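Local coordinates for protein signal recognition particle receptor FtsY (Sulfolobus acidocaldarius, PDB 5L3W) that serves as a receptor for the signal recognition particle and belongs, through its NG domain, to the SRP54-type family of GTPases, at residues A[177-182]-A[216-221]. Numbering follows the deposited sequence.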
loop_
_atom_site.group_PDB
_atom_site.type_symbol
_atom_site.label_atom_id
_atom_site.label_comp_id
_atom_site.label_asym_id
_atom_site.label_seq_id
_atom_site.Cartn_x
_atom_site.Cartn_y
_atom_site.Cartn_z
ATOM N N ASP A 177 -23.477 19.431 3.572
ATOM C CA ASP A 177 -22.304 19.900 2.850
ATOM C C ASP A 177 -21.111 19.084 3.318
ATOM O O ASP A 177 -20.713 19.194 4.484
ATOM C CB ASP A 177 -22.103 21.401 3.108
ATOM C CG ASP A 177 -20.893 21.976 2.389
ATOM O OD1 ASP A 177 -19.999 21.214 1.963
ATOM O OD2 ASP A 177 -20.824 23.212 2.264
ATOM N N PRO A 178 -20.526 18.250 2.454
ATOM C CA PRO A 178 -19.375 17.431 2.880
ATOM C C PRO A 178 -18.150 18.237 3.242
ATOM O O PRO A 178 -17.277 17.723 3.953
ATOM C CB PRO A 178 -19.099 16.545 1.653
ATOM C CG PRO A 178 -19.639 17.340 0.497
ATOM C CD PRO A 178 -20.885 18.004 1.046
ATOM N N ALA A 179 -18.016 19.458 2.732
ATOM C CA ALA A 179 -16.866 20.268 3.110
ATOM C C ALA A 179 -17.031 20.822 4.518
ATOM O O ALA A 179 -16.032 21.095 5.196
ATOM C CB ALA A 179 -16.663 21.403 2.095
ATOM N N SER A 180 -18.281 21.010 4.955
ATOM C CA SER A 180 -18.568 21.461 6.315
ATOM C C SER A 180 -18.213 20.392 7.331
ATOM O O SER A 180 -17.626 20.687 8.381
ATOM C CB SER A 180 -20.048 21.816 6.459
ATOM O OG SER A 180 -20.371 22.957 5.706
ATOM N N VAL A 181 -18.619 19.150 7.062
ATOM C CA VAL A 181 -18.278 18.059 7.962
ATOM C C VAL A 181 -16.769 17.998 8.149
ATOM O O VAL A 181 -16.271 17.977 9.275
ATOM C CB VAL A 181 -18.846 16.727 7.437
ATOM C CG1 VAL A 181 -18.606 15.618 8.450
ATOM C CG2 VAL A 181 -20.324 16.846 7.149
ATOM N N ALA A 182 -16.022 18.042 7.044
ATOM C CA ALA A 182 -14.566 17.954 7.108
ATOM C C ALA A 182 -13.950 19.185 7.761
ATOM O O ALA A 182 -12.997 19.069 8.543
ATOM C CB ALA A 182 -14.002 17.769 5.699
ATOM N N LYS A 216 -12.889 18.077 -5.161
ATOM C CA LYS A 216 -12.023 19.251 -5.255
ATOM C C LYS A 216 -12.477 20.354 -4.312
ATOM O O LYS A 216 -11.661 21.178 -3.881
ATOM C CB LYS A 216 -11.987 19.798 -6.687
ATOM C CG LYS A 216 -11.312 18.886 -7.702
ATOM C CD LYS A 216 -11.520 19.423 -9.111
ATOM C CE LYS A 216 -10.262 19.301 -9.940
ATOM N NZ LYS A 216 -10.537 19.452 -11.403
ATOM N N ARG A 217 -13.767 20.399 -3.995
ATOM C CA ARG A 217 -14.242 21.410 -3.063
ATOM C C ARG A 217 -13.848 21.036 -1.640
ATOM O O ARG A 217 -13.351 21.880 -0.881
ATOM C CB ARG A 217 -15.755 21.594 -3.222
ATOM C CG ARG A 217 -16.347 22.593 -2.268
ATOM C CD ARG A 217 -17.722 23.106 -2.693
ATOM N NE ARG A 217 -18.266 23.955 -1.643
ATOM C CZ ARG A 217 -18.830 23.487 -0.530
ATOM N NH1 ARG A 217 -19.287 24.316 0.394
ATOM N NH2 ARG A 217 -18.926 22.178 -0.332
ATOM N N VAL A 218 -14.018 19.765 -1.277
ATOM C CA VAL A 218 -13.511 19.286 0.004
ATOM C C VAL A 218 -12.016 19.565 0.114
ATOM O O VAL A 218 -11.543 20.112 1.118
ATOM C CB VAL A 218 -13.832 17.788 0.183
ATOM C CG1 VAL A 218 -13.197 17.250 1.457
ATOM C CG2 VAL A 218 -15.345 17.572 0.212
ATOM N N LEU A 219 -11.261 19.236 -0.941
ATOM C CA LEU A 219 -9.804 19.386 -0.928
ATOM C C LEU A 219 -9.388 20.826 -0.683
ATOM O O LEU A 219 -8.505 21.096 0.135
ATOM C CB LEU A 219 -9.216 18.907 -2.252
ATOM C CG LEU A 219 -9.112 17.398 -2.425
ATOM C CD1 LEU A 219 -8.559 17.099 -3.798
ATOM C CD2 LEU A 219 -8.204 16.844 -1.338
ATOM N N ARG A 220 -10.008 21.769 -1.393
ATOM C CA ARG A 220 -9.588 23.151 -1.253
ATOM C C ARG A 220 -10.050 23.748 0.069
ATOM O O ARG A 220 -9.432 24.691 0.557
ATOM C CB ARG A 220 -10.055 23.955 -2.478
ATOM C CG ARG A 220 -11.074 24.996 -2.289
ATOM C CD ARG A 220 -11.466 25.622 -3.637
ATOM N NE ARG A 220 -12.883 26.011 -3.671
ATOM C CZ ARG A 220 -13.857 25.268 -4.207
ATOM N NH1 ARG A 220 -13.574 24.102 -4.795
ATOM N NH2 ARG A 220 -15.122 25.702 -4.179
ATOM N N ILE A 221 -11.071 23.186 0.697
ATOM C CA ILE A 221 -11.540 23.730 1.961
ATOM C C ILE A 221 -10.908 23.003 3.146
ATOM O O ILE A 221 -10.599 23.628 4.167
ATOM C CB ILE A 221 -13.087 23.683 1.999
ATOM C CG1 ILE A 221 -13.664 24.708 1.011
ATOM C CG2 ILE A 221 -13.633 23.860 3.456
ATOM C CD1 ILE A 221 -15.186 24.614 0.807
#
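Arg-217 reaches from helix 209-222 to the start of helix 178-191 and grips the carboxylate of Asp-177 end-on, one nitrogen to each oxygen. Arg-217 NH2 meets Asp-177 OD1 at 2.7 Å along a nearly straight N-H line, and Arg-217 NH1 meets Asp-177 OD2, also at 2.7 Å. Both oxygens are approached on their syn sides, though the carboxylate and guanidinium planes are twisted 35° apart. The side chain of Arg-217 leaves its helix with CG trans to N (chi1 178°) and stays extended to NE, which carries the guanidinium across to the N-cap residue of the other helix. As that N-cap, Asp-177 accepts at OD1 from the backbone N of Ala-179 at 2.8 Å on the anti side, from the opposite face of the carboxylate plane to Arg-217 NH2, and, weakly, from Ser-180 N.

This ion pair of two partly exposed residues forms the solvent side; inward, buried Ala-179, Val-218 and Ala-182 pack closely, and the axes of segments 178-182 and 216-221 approach to 9.0 Å, 31° from parallel. The methyl of Ala-179 points at helix 209-222, its CB 3.4 Å from Arg-217 NH2 and 3.8 Å from Ile-221 CD1, while that same CD1 lies off-centre over one face of the guanidinium. Deeper in, Val-218 sets CG2 against CB of Pro-178 and CG1 4.3 Å from CB of Ala-182; it also touches Ile-115 on strand 112-117, which seats helix 209-222 on the central sheet of this P-loop GTPase domain. The positive guanidinium probably reinforces the cap, fixing the carboxylate's rotation and tying the N-cap of one helix to the flank of the other.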